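Local coordinates for glucose dehydrogenase (PDB 7CDY), which belongs to the glucose/sorbosone dehydrogenase family of beta-propeller proteins and carries a bound calcium ion, at residues 145-150 and 227-232; 231-236 and 244-249. All blocks are in the same frame, centred on the assembly; numbering follows the deposited sequence.

Contact 1: residues 145-150 and 227-232; sequences NQRPTA and YGWPLA. With CA (calcium ion), chain D.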
ATOM      1  N   ASN A 145     -14.580   0.879  -6.178  1.00 10.47           N
ATOM      2  CA  ASN A 145     -15.916   1.027  -5.605  1.00 11.03           C
ATOM      3  C   ASN A 145     -17.005   0.378  -6.452  1.00 13.32           C
ATOM      4  O   ASN A 145     -18.175   0.745  -6.339  1.00 15.36           O
ATOM      5  CB  ASN A 145     -16.279   2.473  -5.213  1.00 12.68           C
ATOM      6  CG  ASN A 145     -17.273   2.535  -4.076  1.00 16.61           C
ATOM      7  OD1 ASN A 145     -17.413   1.586  -3.295  1.00 18.05           O
ATOM      8  ND2 ASN A 145     -17.986   3.647  -3.985  1.00 18.07           N
ATOM      9  N   GLN A 146     -16.646  -0.585  -7.292  1.00 11.03           N
ATOM     10  CA  GLN A 146     -17.608  -1.428  -8.005  1.00 11.65           C
ATOM     11  C   GLN A 146     -17.457  -2.833  -7.419  1.00 12.13           C
ATOM     12  O   GLN A 146     -16.673  -3.647  -7.905  1.00 11.92           O
ATOM     13  CB  GLN A 146     -17.352  -1.387  -9.505  1.00 13.47           C
ATOM     14  CG  GLN A 146     -17.533   0.012 -10.092  1.00 16.84           C
ATOM     15  CD  GLN A 146     -18.973   0.491  -9.997  1.00 20.78           C
ATOM     16  OE1 GLN A 146     -19.910  -0.301 -10.112  1.00 30.14           O
ATOM     17  NE2 GLN A 146     -19.157   1.788  -9.788  1.00 29.67           N
ATOM     18  N   ARG A 147     -18.218  -3.111  -6.361  1.00 12.21           N
ATOM     19  CA  ARG A 147     -17.946  -4.275  -5.513  1.00 10.34           C
ATOM     20  C   ARG A 147     -17.827  -5.599  -6.262  1.00 11.07           C
ATOM     21  O   ARG A 147     -16.853  -6.333  -6.018  1.00 11.23           O
ATOM     22  CB  ARG A 147     -18.959  -4.358  -4.358  1.00 11.82           C
ATOM     23  CG  ARG A 147     -18.973  -3.161  -3.397  1.00 12.16           C
ATOM     24  CD  ARG A 147     -19.963  -3.377  -2.234  1.00 13.14           C
ATOM     25  NE  ARG A 147     -21.297  -3.658  -2.752  1.00 14.13           N
ATOM     26  CZ  ARG A 147     -22.209  -2.722  -2.990  1.00 16.92           C
ATOM     27  NH1 ARG A 147     -23.377  -3.059  -3.515  1.00 20.30           N
ATOM     28  NH2 ARG A 147     -21.958  -1.451  -2.702  1.00 19.03           N
ATOM     29  N   PRO A 148     -18.755  -5.977  -7.153  1.00 11.96           N
ATOM     30  CA  PRO A 148     -18.669  -7.315  -7.763  1.00 12.27           C
ATOM     31  C   PRO A 148     -17.455  -7.518  -8.644  1.00 11.43           C
ATOM     32  O   PRO A 148     -17.087  -8.674  -8.897  1.00 12.25           O
ATOM     33  CB  PRO A 148     -19.963  -7.422  -8.590  1.00 14.02           C
ATOM     34  CG  PRO A 148     -20.849  -6.345  -8.089  1.00 16.43           C
ATOM     35  CD  PRO A 148     -19.960  -5.253  -7.589  1.00 12.84           C
ATOM     36  N   THR A 149     -16.815  -6.445  -9.116  1.00 11.22           N
ATOM     37  CA  THR A 149     -15.709  -6.621 -10.051  1.00 10.72           C
ATOM     38  C   THR A 149     -14.499  -7.294  -9.408  1.00 10.28           C
ATOM     39  O   THR A 149     -13.670  -7.859 -10.129  1.00 11.15           O
ATOM     40  CB  THR A 149     -15.311  -5.293 -10.711  1.00 11.65           C
ATOM     41  OG1 THR A 149     -14.807  -4.386  -9.715  1.00 12.06           O
ATOM     42  CG2 THR A 149     -16.496  -4.667 -11.438  1.00 13.45           C
ATOM     43  N   ALA A 150     -14.401  -7.295  -8.071  1.00  9.99           N
ATOM     44  CA  ALA A 150     -13.292  -7.983  -7.412  1.00 10.18           C
ATOM     45  C   ALA A 150     -13.309  -9.480  -7.701  1.00 10.32           C
ATOM     46  O   ALA A 150     -12.256 -10.126  -7.685  1.00 10.69           O
ATOM     47  CB  ALA A 150     -13.324  -7.726  -5.898  1.00  9.59           C
ATOM     48  N   TYR A 227     -10.052 -14.005  -1.975  1.00  9.13           N
ATOM     49  CA  TYR A 227     -10.102 -13.382  -0.620  1.00  8.80           C
ATOM     50  C   TYR A 227     -11.538 -12.955  -0.239  1.00  9.68           C
ATOM     51  O   TYR A 227     -11.801 -12.389   0.784  1.00  9.67           O
ATOM     52  CB  TYR A 227      -8.887 -12.471  -0.369  1.00 10.16           C
ATOM     53  CG  TYR A 227      -7.680 -13.362  -0.281  1.00  9.38           C
ATOM     54  CD1 TYR A 227      -7.053 -13.829  -1.418  1.00  9.45           C
ATOM     55  CD2 TYR A 227      -7.316 -13.907   0.923  1.00 12.09           C
ATOM     56  CE1 TYR A 227      -6.070 -14.792  -1.350  1.00 11.41           C
ATOM     57  CE2 TYR A 227      -6.322 -14.855   1.007  1.00 10.48           C
ATOM     58  CZ  TYR A 227      -5.717 -15.317  -0.134  1.00 11.34           C
ATOM     59  OH  TYR A 227      -4.804 -16.300  -0.025  1.00 12.47           O
ATOM     60  N   GLY A 228     -12.442 -13.268  -1.156  1.00  9.60           N
ATOM     61  CA  GLY A 228     -13.903 -13.268  -0.936  1.00  9.83           C
ATOM     62  C   GLY A 228     -14.699 -12.005  -1.164  1.00  9.74           C
ATOM     63  O   GLY A 228     -15.900 -12.116  -1.259  1.00 10.11           O
ATOM     64  N   TRP A 229     -14.058 -10.856  -1.248  1.00  9.05           N
ATOM     65  CA  TRP A 229     -14.874  -9.620  -1.375  1.00  8.97           C
ATOM     66  C   TRP A 229     -15.612  -9.635  -2.708  1.00  9.42           C
ATOM     67  O   TRP A 229     -14.983  -9.904  -3.702  1.00  9.42           O
ATOM     68  CB  TRP A 229     -13.997  -8.376  -1.274  1.00  8.31           C
ATOM     69  CG  TRP A 229     -14.737  -7.082  -1.478  1.00  8.32           C
ATOM     70  CD1 TRP A 229     -14.717  -6.304  -2.596  1.00  8.89           C
ATOM     71  CD2 TRP A 229     -15.692  -6.480  -0.592  1.00  8.75           C
ATOM     72  NE1 TRP A 229     -15.540  -5.225  -2.448  1.00  8.38           N
ATOM     73  CE2 TRP A 229     -16.133  -5.292  -1.217  1.00  7.77           C
ATOM     74  CE3 TRP A 229     -16.142  -6.761   0.699  1.00  8.33           C
ATOM     75  CZ2 TRP A 229     -17.047  -4.425  -0.623  1.00  8.99           C
ATOM     76  CZ3 TRP A 229     -17.039  -5.909   1.299  1.00  9.38           C
ATOM     77  CH2 TRP A 229     -17.472  -4.755   0.638  1.00 10.05           C
ATOM     78  N   PRO A 230     -16.914  -9.298  -2.795  1.00  9.10           N
ATOM     79  CA  PRO A 230     -17.848  -8.915  -1.728  1.00  9.24           C
ATOM     80  C   PRO A 230     -18.782 -10.039  -1.277  1.00  9.97           C
ATOM     81  O   PRO A 230     -19.753  -9.758  -0.573  1.00 10.79           O
ATOM     82  CB  PRO A 230     -18.682  -7.824  -2.402  1.00  9.42           C
ATOM     83  CG  PRO A 230     -18.819  -8.331  -3.805  1.00  9.21           C
ATOM     84  CD  PRO A 230     -17.499  -9.035  -4.127  1.00 11.28           C
ATOM     85  N   LEU A 231     -18.487 -11.285  -1.666  1.00  9.94           N
ATOM     86  CA  LEU A 231     -19.309 -12.419  -1.237  1.00  9.72           C
ATOM     87  C   LEU A 231     -19.093 -12.750   0.230  1.00  9.56           C
ATOM     88  O   LEU A 231     -20.022 -13.215   0.910  1.00 11.07           O
ATOM     89  CB  LEU A 231     -18.935 -13.646  -2.055  1.00 11.05           C
ATOM     90  CG  LEU A 231     -19.004 -13.510  -3.575  1.00 13.36           C
ATOM     91  CD1 LEU A 231     -18.573 -14.813  -4.269  1.00 14.61           C
ATOM     92  CD2 LEU A 231     -20.404 -13.101  -3.997  1.00 19.32           C
ATOM     93  N   ALA A 232     -17.882 -12.545   0.732  1.00 10.15           N
ATOM     94  CA  ALA A 232     -17.554 -12.764   2.131  1.00 10.58           C
ATOM     95  C   ALA A 232     -16.995 -11.470   2.702  1.00  9.11           C
ATOM     96  O   ALA A 232     -16.168 -10.810   2.054  1.00 10.60           O
ATOM     97  CB  ALA A 232     -16.521 -13.876   2.270  1.00 11.52           C
TER
HETATM   98 CA    CA D 402     -11.640 -11.024   2.641  1.00  9.49          CA
HETATM   99  O   HOH W   1     -13.637  -9.794   2.112  1.00 10.59           O
HETATM  100  O   HOH W   2     -10.693  -9.696   0.858  1.00  9.21           O
HETATM  101  O   HOH W   3     -13.188 -12.560   3.560  1.00 11.52           O
HETATM  102  O   HOH W   4      -9.896 -12.620   3.321  1.00 10.16           O

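Contact 2: residues 231-236 and 244-249; sequences LATYGI and PEAKGE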
ATOM      1  N   LEU A 231     -18.487 -11.285  -1.666  1.00  9.94           N
ATOM      2  CA  LEU A 231     -19.309 -12.419  -1.237  1.00  9.72           C
ATOM      3  C   LEU A 231     -19.093 -12.750   0.230  1.00  9.56           C
ATOM      4  O   LEU A 231     -20.022 -13.215   0.910  1.00 11.07           O
ATOM      5  CB  LEU A 231     -18.935 -13.646  -2.055  1.00 11.05           C
ATOM      6  CG  LEU A 231     -19.004 -13.510  -3.575  1.00 13.36           C
ATOM      7  CD1 LEU A 231     -18.573 -14.813  -4.269  1.00 14.61           C
ATOM      8  CD2 LEU A 231     -20.404 -13.101  -3.997  1.00 19.32           C
ATOM      9  N   ALA A 232     -17.882 -12.545   0.732  1.00 10.15           N
ATOM     10  CA  ALA A 232     -17.554 -12.764   2.131  1.00 10.58           C
ATOM     11  C   ALA A 232     -16.995 -11.470   2.702  1.00  9.11           C
ATOM     12  O   ALA A 232     -16.168 -10.810   2.054  1.00 10.60           O
ATOM     13  CB  ALA A 232     -16.521 -13.876   2.270  1.00 11.52           C
ATOM     14  N   THR A 233     -17.468 -11.090   3.890  1.00  9.70           N
ATOM     15  CA  THR A 233     -16.964  -9.889   4.548  1.00  9.97           C
ATOM     16  C   THR A 233     -17.310  -9.934   6.028  1.00  9.96           C
ATOM     17  O   THR A 233     -18.306 -10.549   6.426  1.00 11.16           O
ATOM     18  CB  THR A 233     -17.528  -8.616   3.904  1.00 11.74           C
ATOM     19  OG1 THR A 233     -16.957  -7.471   4.550  1.00 11.18           O
ATOM     20  CG2 THR A 233     -19.035  -8.550   4.032  1.00 14.66           C
ATOM     21  N   TYR A 234     -16.458  -9.308   6.839  1.00  9.95           N
ATOM     22  CA  TYR A 234     -16.743  -9.061   8.248  1.00 10.68           C
ATOM     23  C   TYR A 234     -17.381  -7.699   8.491  1.00 11.79           C
ATOM     24  O   TYR A 234     -17.654  -7.360   9.651  1.00 13.57           O
ATOM     25  CB  TYR A 234     -15.464  -9.230   9.095  1.00 11.95           C
ATOM     26  CG  TYR A 234     -15.138 -10.676   9.351  1.00 11.73           C
ATOM     27  CD1 TYR A 234     -15.855 -11.410  10.292  1.00 12.96           C
ATOM     28  CD2 TYR A 234     -14.168 -11.327   8.611  1.00 11.12           C
ATOM     29  CE1 TYR A 234     -15.581 -12.744  10.517  1.00 12.07           C
ATOM     30  CE2 TYR A 234     -13.891 -12.674   8.822  1.00 13.02           C
ATOM     31  CZ  TYR A 234     -14.619 -13.373   9.772  1.00 11.48           C
ATOM     32  OH  TYR A 234     -14.379 -14.710  10.007  1.00 14.44           O
ATOM     33  N   GLY A 235     -17.662  -6.925   7.446  1.00 10.55           N
ATOM     34  CA  GLY A 235     -18.302  -5.638   7.579  1.00 10.93           C
ATOM     35  C   GLY A 235     -19.726  -5.646   7.042  1.00 11.34           C
ATOM     36  O   GLY A 235     -20.240  -6.645   6.539  1.00 12.61           O
ATOM     37  N   ILE A 236     -20.364  -4.483   7.173  1.00 10.22           N
ATOM     38  CA  ILE A 236     -21.689  -4.220   6.624  1.00 11.45           C
ATOM     39  C   ILE A 236     -21.597  -2.959   5.770  1.00 11.38           C
ATOM     40  O   ILE A 236     -20.549  -2.328   5.692  1.00 10.85           O
ATOM     41  CB  ILE A 236     -22.778  -4.101   7.717  1.00 13.18           C
ATOM     42  CG1 ILE A 236     -22.484  -2.928   8.663  1.00 13.26           C
ATOM     43  CG2 ILE A 236     -22.883  -5.409   8.474  1.00 15.14           C
ATOM     44  CD1 ILE A 236     -23.502  -2.739   9.792  1.00 15.10           C
ATOM     45  N   PRO A 244     -24.836  -5.891  -0.201  1.00 14.24           N
ATOM     46  CA  PRO A 244     -25.863  -6.634  -0.955  1.00 16.31           C
ATOM     47  C   PRO A 244     -25.410  -7.981  -1.482  1.00 16.29           C
ATOM     48  O   PRO A 244     -26.229  -8.906  -1.557  1.00 17.90           O
ATOM     49  CB  PRO A 244     -26.220  -5.673  -2.099  1.00 20.04           C
ATOM     50  CG  PRO A 244     -25.869  -4.327  -1.590  1.00 20.16           C
ATOM     51  CD  PRO A 244     -24.673  -4.515  -0.698  1.00 14.61           C
ATOM     52  N   GLU A 245     -24.145  -8.114  -1.873  1.00 12.73           N
ATOM     53  CA  GLU A 245     -23.625  -9.343  -2.458  1.00 12.06           C
ATOM     54  C   GLU A 245     -23.173 -10.359  -1.417  1.00 12.33           C
ATOM     55  O   GLU A 245     -22.865 -11.498  -1.776  1.00 14.49           O
ATOM     56  CB  GLU A 245     -22.437  -9.025  -3.378  1.00 14.15           C
ATOM     57  CG  GLU A 245     -22.740  -8.018  -4.484  1.00 15.14           C
ATOM     58  CD  GLU A 245     -22.540  -6.569  -4.047  1.00 16.75           C
ATOM     59  OE1 GLU A 245     -22.779  -5.666  -4.873  1.00 17.26           O
ATOM     60  OE2 GLU A 245     -22.164  -6.324  -2.874  1.00 15.19           O
ATOM     61  N   ALA A 246     -23.127  -9.979  -0.144  1.00 10.84           N
ATOM     62  CA  ALA A 246     -22.482 -10.822   0.854  1.00 11.04           C
ATOM     63  C   ALA A 246     -23.345 -12.034   1.187  1.00 13.03           C
ATOM     64  O   ALA A 246     -24.557 -11.921   1.406  1.00 15.92           O
ATOM     65  CB  ALA A 246     -22.174 -10.023   2.118  1.00 14.62           C
ATOM     66  N   LYS A 247     -22.706 -13.195   1.242  1.00 12.34           N
ATOM     67  CA  LYS A 247     -23.364 -14.429   1.640  1.00 14.40           C
ATOM     68  C   LYS A 247     -22.996 -14.857   3.048  1.00 15.98           C
ATOM     69  O   LYS A 247     -23.651 -15.748   3.599  1.00 17.37           O
ATOM     70  CB  LYS A 247     -23.009 -15.562   0.673  1.00 15.62           C
ATOM     71  CG  LYS A 247     -23.349 -15.246  -0.773  1.00 18.79           C
ATOM     72  CD  LYS A 247     -24.826 -14.902  -0.915  1.00 31.15           C
ATOM     73  CE  LYS A 247     -25.378 -15.268  -2.288  1.00 42.15           C
ATOM     74  NZ  LYS A 247     -26.064 -14.109  -2.944  1.00 43.25           N
ATOM     75  N   GLY A 248     -21.976 -14.256   3.641  1.00 15.47           N
ATOM     76  CA  GLY A 248     -21.585 -14.625   4.986  1.00 15.79           C
ATOM     77  C   GLY A 248     -20.257 -14.002   5.349  1.00 12.33           C
ATOM     78  O   GLY A 248     -19.626 -13.309   4.547  1.00 12.91           O
ATOM     79  N   GLU A 249     -19.856 -14.250   6.592  1.00 11.88           N
ATOM     80  CA  GLU A 249     -18.494 -13.955   7.018  1.00 12.13           C
ATOM     81  C   GLU A 249     -17.528 -15.018   6.515  1.00 12.09           C
ATOM     82  O   GLU A 249     -16.365 -14.713   6.223  1.00 12.79           O
ATOM     83  CB  GLU A 249     -18.439 -13.860   8.550  1.00 12.40           C
ATOM     84  CG  GLU A 249     -19.279 -12.723   9.125  1.00 13.02           C
ATOM     85  CD  GLU A 249     -19.327 -12.697  10.647  1.00 14.15           C
ATOM     86  OE1 GLU A 249     -18.860 -13.657  11.290  1.00 16.36           O
ATOM     87  OE2 GLU A 249     -19.842 -11.703  11.188  1.00 18.78           O
TER

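Contact 1: residues 145-150 and 227-232
Arg147 lays the aliphatic part of its side chain against the indole of Trp229, and this apolar packing carries much of the contact. The closest touch falls on the six-membered ring, where CD of Arg147 comes 3.5 Å from CZ2 of Trp229, with CG of Arg147 close behind on the same carbon. The guanidinium plane stands nearly perpendicular to the indole, 89° apart, and its charge is paired with Glu245. Ala150, small enough to fit close in, brings CB to the indole edge, 3.9 Å from CD1 of Trp229, and to 3.5 Å from the carbonyl O of Trp229. Pro230 follows a cis peptide bond, which folds its ring back so that its CB lies over the centre of one indole face, 3.7 Å above the plane. The same proline sets CD 3.4 Å from the carbonyl O of Arg147.

Trp229 NE1 bonds to Glu143, and Gln146 O accepts from both N and OG1 of Thr149, securing the start of the 3-10 turn. In 227-232, Tyr227 O binds the calcium ion at 2.3 Å, beside four waters and Glu217. The contact packs the loop between strands 137-140 and 160-163 on that between 216-219 and 259-261, from beta-propeller sheets consecutive along the chain. The segments therefore meet by van der Waals packing, including carbons against carbonyl oxygens, while the polar atoms named find partners elsewhere.

Contact 2: residues 231-236 and 244-249
Tyr234 and Glu249 cross at about a right angle at one end of a short loop-to-loop pairing, in which Ala232 and Gly248 form a single beta bridge. The carboxylate plane of Glu249 is turned 43° from the phenol ring, and OE1 of Glu249 lies 3.5 Å from CE1 of Tyr234. CB of Glu249 reaches the same ring carbon, and CG, anti to the carbonyl carbon, lies 3.8 Å from CD1 of Tyr234. Both polar ends have partners beyond the pairing: Glu249 forms a salt bridge with Arg262, and Tyr234 OH bonds to Gln256.

Thr233 splits its branches between two tasks. Its methyl CG2 meets CB of Ala246 at 4.0 Å, whereas OG1, anti to the backbone N (chi1 -178°), accepts from Gly235 N in an ST turn; threonine suits a place that needs both a methyl and an acceptor. Leu231 turns CD2 to the carbonyl O of Glu245.

The backbones are joined by two hydrogen bonds, Lys247 N to Leu231 O at 2.7 Å, nearly straight at 169°, and the longer Thr233 N to Gly248 O. Without a side chain, Gly248 adopts an extended backbone with positive phi, and its carbonyl O also receives a CA-H...O contact from Ala232 CA at 3.2 Å.

How the contacts relate
The centres of the two contacts lie about 9 Å apart, on the same side of the centre of the chain. In chain order, 145-150 comes first, in the loop between strands 137-140 and 160-163; the other three segments all belong to the long loop between strands 216-219 and 259-261. Contact 1 therefore joins loops of two different four-stranded sheets, whereas contact 2 folds the longer loop upon itself. Leu231 and Ala232 are common to both. A salt bridge from Arg147 NE to Glu245 OE2, 2.8 Å long, ties them further, and Pro230 CG packs on Glu245 CB. Contact 2 thus shapes the part of the long loop that contact 1 holds against 145-150, beside the calcium ion.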